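Local coordinates for protein SidF, inhibitor of growth family, member 3 (Legionella pneumophila subsp. pneumophila, PDB 4FYE) that probably acts as a phosphoinositide phosphatase, removing phosphate from phosphatidylinositol phosphates through its N-terminal domain, at residues A[7-19]-A[248-262]. The protein carries 1 engineered substitution. Residues are numbered along the deposited sequence; the frame is centred on the assembly and turned at random.
Sequences ENIETYVTHLLSD and RMIAGTRHSDGTVTI
The R248 guanidinium carries I9 CD1 over one face, 4.0 Å above the plane and offset toward the rim; the two side chains come from opposite directions, and I9 CG1 lies closer still, 3.1 Å from R248 NH2. The R254 guanidinium has S18 CA at its edge and G258 CA over the centre of one face, while L17 O approaches it obliquely, 3.5 Å from R254 NH2. With its CG anti to the backbone N (chi1 -170°) and the chain extended as far as NE, R254 reaches L17 and S18, just beyond the end of helix 9-16. L17 O is hydrogen-bonded by R188. Between the two arginines the contact is mainly apolar. I9 and I250 meet tip to tip, CD1 to CD1 at 4.0 Å, and V13 sits over I250, V260 and I262. L17 crosses V260 at about a right angle, its CD1 3.9 Å from V260 CG2. T14 and V260 slide past each other in opposite directions, T14 OG1 4.0 Å from V260 CB; T14 CG2 lies 3.7 Å from G258 O. T14 OG1 donates a hydrogen bond to E10 O (2.9 Å), on the opposite face of that carbonyl from T14 N. R248 is held by salt bridges to D265 and D311. The helix thus lies across the last two strands of the six-stranded mixed sheet, the hairpin 247-254/260-268, at 62° to segment 248-254. V13 and L17 also touch strand 199-206, whereas M249 and A251 point to the other side of the sheet, against helix 652-668.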
loop_
_atom_site.group_PDB
_atom_site.type_symbol
_atom_site.label_atom_id
_atom_site.label_comp_id
_atom_site.label_asym_id
_atom_site.label_seq_id
_atom_site.Cartn_x
_atom_site.Cartn_y
_atom_site.Cartn_z
ATOM N N GLU A 7 14.571 6.879 13.469
ATOM C CA GLU A 7 15.732 7.199 12.681
ATOM C C GLU A 7 15.279 7.695 11.322
ATOM O O GLU A 7 14.198 7.416 10.855
ATOM C CB GLU A 7 16.596 5.937 12.529
ATOM C CG GLU A 7 17.969 6.133 11.908
ATOM C CD GLU A 7 18.891 6.981 12.766
ATOM O OE1 GLU A 7 18.956 8.207 12.487
ATOM O OE2 GLU A 7 19.532 6.419 13.705
ATOM N N ASN A 8 16.143 8.442 10.692
ATOM C CA ASN A 8 15.891 8.989 9.400
ATOM C C ASN A 8 15.737 7.820 8.414
ATOM O O ASN A 8 16.494 6.871 8.481
ATOM C CB ASN A 8 17.071 9.877 9.057
ATOM C CG ASN A 8 17.015 10.381 7.669
ATOM O OD1 ASN A 8 16.410 11.418 7.405
ATOM N ND2 ASN A 8 17.613 9.648 6.752
ATOM N N ILE A 9 14.739 7.883 7.528
ATOM C CA ILE A 9 14.445 6.791 6.624
ATOM C C ILE A 9 15.682 6.436 5.767
ATOM O O ILE A 9 16.054 5.259 5.673
ATOM C CB ILE A 9 13.199 7.128 5.771
ATOM C CG1 ILE A 9 12.167 5.992 5.781
ATOM C CG2 ILE A 9 13.503 7.794 4.413
ATOM C CD1 ILE A 9 12.654 4.594 5.580
ATOM N N GLU A 10 16.345 7.447 5.194
ATOM C CA GLU A 10 17.479 7.185 4.365
ATOM C C GLU A 10 18.565 6.487 5.159
ATOM O O GLU A 10 19.179 5.525 4.639
ATOM C CB GLU A 10 18.061 8.449 3.708
ATOM C CG GLU A 10 19.097 8.062 2.663
ATOM C CD GLU A 10 19.901 9.215 2.024
ATOM O OE1 GLU A 10 21.118 8.998 1.705
ATOM O OE2 GLU A 10 19.321 10.318 1.819
ATOM N N THR A 11 18.837 6.928 6.396
ATOM C CA THR A 11 19.956 6.287 7.085
ATOM C C THR A 11 19.554 4.840 7.418
ATOM O O THR A 11 20.290 3.893 7.167
ATOM C CB THR A 11 20.521 7.051 8.311
ATOM O OG1 THR A 11 19.903 6.541 9.484
ATOM C CG2 THR A 11 20.321 8.565 8.233
ATOM N N TYR A 12 18.360 4.660 7.933
ATOM C CA TYR A 12 17.866 3.304 8.066
ATOM C C TYR A 12 17.953 2.409 6.807
ATOM O O TYR A 12 18.444 1.277 6.877
ATOM C CB TYR A 12 16.470 3.293 8.612
ATOM C CG TYR A 12 15.974 1.936 9.035
ATOM C CD1 TYR A 12 16.753 1.058 9.813
ATOM C CD2 TYR A 12 14.703 1.544 8.716
ATOM C CE1 TYR A 12 16.260 -0.182 10.237
ATOM C CE2 TYR A 12 14.189 0.331 9.147
ATOM C CZ TYR A 12 14.961 -0.527 9.900
ATOM O OH TYR A 12 14.399 -1.737 10.263
ATOM N N VAL A 13 17.515 2.895 5.663
ATOM C CA VAL A 13 17.523 2.066 4.441
ATOM C C VAL A 13 18.969 1.680 4.084
ATOM O O VAL A 13 19.256 0.538 3.622
ATOM C CB VAL A 13 16.891 2.862 3.299
ATOM C CG1 VAL A 13 17.200 2.229 1.966
ATOM C CG2 VAL A 13 15.367 3.096 3.561
ATOM N N THR A 14 19.888 2.619 4.339
ATOM C CA THR A 14 21.282 2.405 4.086
ATOM C C THR A 14 21.834 1.318 4.988
ATOM O O THR A 14 22.542 0.431 4.525
ATOM C CB THR A 14 22.071 3.675 4.361
ATOM O OG1 THR A 14 21.660 4.685 3.420
ATOM C CG2 THR A 14 23.551 3.392 4.223
ATOM N N HIS A 15 21.535 1.362 6.278
ATOM C CA HIS A 15 21.981 0.255 7.132
ATOM C C HIS A 15 21.431 -1.076 6.677
ATOM O O HIS A 15 22.103 -2.068 6.721
ATOM C CB HIS A 15 21.633 0.531 8.574
ATOM C CG HIS A 15 22.571 1.486 9.228
ATOM N ND1 HIS A 15 23.615 1.071 9.989
ATOM C CD2 HIS A 15 22.649 2.871 9.161
ATOM C CE1 HIS A 15 24.300 2.144 10.416
ATOM N NE2 HIS A 15 23.710 3.249 9.902
ATOM N N LEU A 16 20.193 -1.072 6.187
ATOM C CA LEU A 16 19.495 -2.282 5.810
ATOM C C LEU A 16 20.154 -2.969 4.648
ATOM O O LEU A 16 20.027 -4.155 4.511
ATOM C CB LEU A 16 18.037 -1.971 5.447
ATOM C CG LEU A 16 17.136 -1.884 6.662
ATOM C CD1 LEU A 16 15.716 -1.303 6.362
ATOM C CD2 LEU A 16 17.066 -3.260 7.282
ATOM N N LEU A 17 20.825 -2.216 3.798
ATOM C CA LEU A 17 21.421 -2.767 2.607
ATOM C C LEU A 17 22.868 -3.153 2.816
ATOM O O LEU A 17 23.532 -3.535 1.886
ATOM C CB LEU A 17 21.301 -1.764 1.457
ATOM C CG LEU A 17 19.823 -1.666 1.082
ATOM C CD1 LEU A 17 19.555 -0.450 0.211
ATOM C CD2 LEU A 17 19.374 -2.954 0.441
ATOM N N SER A 18 23.371 -3.054 4.034
ATOM C CA SER A 18 24.800 -3.296 4.268
ATOM C C SER A 18 25.014 -4.737 4.765
ATOM O O SER A 18 24.132 -5.604 4.585
ATOM C CB SER A 18 25.367 -2.275 5.279
ATOM O OG SER A 18 24.759 -2.454 6.554
ATOM N N ASP A 19 26.167 -4.986 5.397
ATOM C CA ASP A 19 26.514 -6.330 5.788
ATOM C C ASP A 19 25.797 -6.716 7.047
ATOM O O ASP A 19 26.130 -6.208 8.104
ATOM C CB ASP A 19 28.028 -6.499 5.951
ATOM C CG ASP A 19 28.608 -7.478 4.929
ATOM O OD1 ASP A 19 27.996 -7.639 3.849
ATOM O OD2 ASP A 19 29.661 -8.101 5.193
ATOM N N ARG A 248 5.708 0.219 4.723
ATOM C CA ARG A 248 6.284 1.361 4.104
ATOM C C ARG A 248 7.055 0.748 2.935
ATOM O O ARG A 248 7.870 -0.183 3.112
ATOM C CB ARG A 248 7.260 2.025 5.082
ATOM C CG ARG A 248 8.047 3.199 4.494
ATOM C CD ARG A 248 7.125 4.475 4.511
ATOM N NE ARG A 248 7.952 5.609 4.207
ATOM C CZ ARG A 248 8.657 6.265 5.120
ATOM N NH1 ARG A 248 8.538 5.928 6.395
ATOM N NH2 ARG A 248 9.472 7.255 4.750
ATOM N N MET A 249 6.809 1.277 1.758
ATOM C CA MET A 249 7.419 0.780 0.539
ATOM C C MET A 249 8.468 1.787 0.025
ATOM O O MET A 249 8.150 2.943 -0.278
ATOM C CB MET A 249 6.360 0.578 -0.509
ATOM C CG MET A 249 6.891 0.115 -1.842
ATOM S SD MET A 249 5.542 -0.662 -2.800
ATOM C CE MET A 249 4.929 0.820 -3.549
ATOM N N ILE A 250 9.716 1.343 -0.031
ATOM C CA ILE A 250 10.803 2.151 -0.494
ATOM C C ILE A 250 11.487 1.436 -1.670
ATOM O O ILE A 250 11.747 0.251 -1.605
ATOM C CB ILE A 250 11.840 2.241 0.570
ATOM C CG1 ILE A 250 11.201 2.590 1.909
ATOM C CG2 ILE A 250 12.886 3.254 0.138
ATOM C CD1 ILE A 250 10.819 4.045 2.012
ATOM N N ALA A 251 11.826 2.174 -2.719
ATOM C CA ALA A 251 12.553 1.606 -3.841
ATOM C C ALA A 251 13.636 2.593 -4.193
ATOM O O ALA A 251 13.421 3.792 -4.128
ATOM C CB ALA A 251 11.621 1.412 -5.020
ATOM N N GLY A 252 14.811 2.108 -4.532
ATOM C CA GLY A 252 15.788 3.007 -5.029
ATOM C C GLY A 252 17.020 2.382 -5.618
ATOM O O GLY A 252 17.000 1.173 -6.000
ATOM N N THR A 253 18.093 3.202 -5.732
ATOM C CA THR A 253 19.343 2.667 -6.199
ATOM C C THR A 253 20.399 2.752 -5.133
ATOM O O THR A 253 20.433 3.739 -4.348
ATOM C CB THR A 253 19.841 3.164 -7.605
ATOM O OG1 THR A 253 20.979 3.990 -7.507
ATOM C CG2 THR A 253 18.862 3.789 -8.447
ATOM N N ARG A 254 21.245 1.716 -5.069
ATOM C CA ARG A 254 22.404 1.708 -4.167
ATOM C C ARG A 254 23.714 2.004 -4.909
ATOM O O ARG A 254 24.066 1.304 -5.888
ATOM C CB ARG A 254 22.529 0.359 -3.465
ATOM C CG ARG A 254 23.549 0.348 -2.328
ATOM C CD ARG A 254 23.804 -1.097 -1.992
ATOM N NE ARG A 254 24.506 -1.341 -0.747
ATOM C CZ ARG A 254 25.778 -1.691 -0.695
ATOM N NH1 ARG A 254 26.476 -1.760 -1.820
ATOM N NH2 ARG A 254 26.352 -1.944 0.475
ATOM N N HIS A 255 24.453 3.010 -4.452
ATOM C CA HIS A 255 25.641 3.452 -5.218
ATOM C C HIS A 255 26.809 2.592 -4.857
ATOM O O HIS A 255 26.750 1.918 -3.819
ATOM C CB HIS A 255 25.876 4.949 -5.072
ATOM C CG HIS A 255 24.674 5.761 -5.445
ATOM N ND1 HIS A 255 24.233 5.850 -6.721
ATOM C CD2 HIS A 255 23.743 6.435 -4.659
ATOM C CE1 HIS A 255 23.091 6.579 -6.758
ATOM N NE2 HIS A 255 22.808 6.960 -5.503
ATOM N N SER A 256 27.848 2.554 -5.703
ATOM C CA SER A 256 28.950 1.605 -5.475
ATOM C C SER A 256 29.585 1.779 -4.100
ATOM O O SER A 256 30.012 0.800 -3.502
ATOM C CB SER A 256 30.013 1.681 -6.562
ATOM O OG SER A 256 30.305 3.021 -6.849
ATOM N N ASP A 257 29.589 3.009 -3.585
ATOM C CA ASP A 257 30.109 3.277 -2.230
ATOM C C ASP A 257 29.108 2.873 -1.117
ATOM O O ASP A 257 29.396 3.022 0.073
ATOM C CB ASP A 257 30.582 4.752 -2.088
ATOM C CG ASP A 257 29.422 5.764 -2.202
ATOM O OD1 ASP A 257 28.240 5.323 -2.192
ATOM O OD2 ASP A 257 29.664 6.996 -2.311
ATOM N N GLY A 258 27.922 2.387 -1.491
ATOM C CA GLY A 258 26.930 1.984 -0.474
ATOM C C GLY A 258 26.018 3.096 0.054
ATOM O O GLY A 258 25.292 2.902 1.034
ATOM N N THR A 259 26.016 4.250 -0.595
ATOM C CA THR A 259 24.955 5.229 -0.328
ATOM C C THR A 259 23.719 4.930 -1.163
ATOM O O THR A 259 23.725 4.060 -2.032
ATOM C CB THR A 259 25.411 6.674 -0.599
ATOM O OG1 THR A 259 25.971 6.750 -1.919
ATOM C CG2 THR A 259 26.425 7.079 0.466
ATOM N N VAL A 260 22.671 5.698 -0.939
ATOM C CA VAL A 260 21.422 5.364 -1.510
ATOM C C VAL A 260 20.771 6.602 -2.094
ATOM O O VAL A 260 20.879 7.664 -1.516
ATOM C CB VAL A 260 20.574 4.749 -0.400
ATOM C CG1 VAL A 260 19.154 5.183 -0.486
ATOM C CG2 VAL A 260 20.725 3.243 -0.433
ATOM N N THR A 261 20.130 6.468 -3.256
ATOM C CA THR A 261 19.137 7.451 -3.681
ATOM C C THR A 261 17.777 6.720 -3.701
ATOM O O THR A 261 17.662 5.607 -4.229
ATOM C CB THR A 261 19.502 7.980 -5.082
ATOM O OG1 THR A 261 20.809 8.567 -5.014
ATOM C CG2 THR A 261 18.522 9.015 -5.596
ATOM N N ILE A 262 16.754 7.371 -3.174
ATOM C CA ILE A 262 15.461 6.798 -2.993
ATOM C C ILE A 262 14.599 7.314 -4.120
ATOM O O ILE A 262 14.459 8.513 -4.243
ATOM C CB ILE A 262 14.905 7.162 -1.595
ATOM C CG1 ILE A 262 15.685 6.388 -0.501
ATOM C CG2 ILE A 262 13.454 6.738 -1.483
ATOM C CD1 ILE A 262 15.247 6.695 0.914
#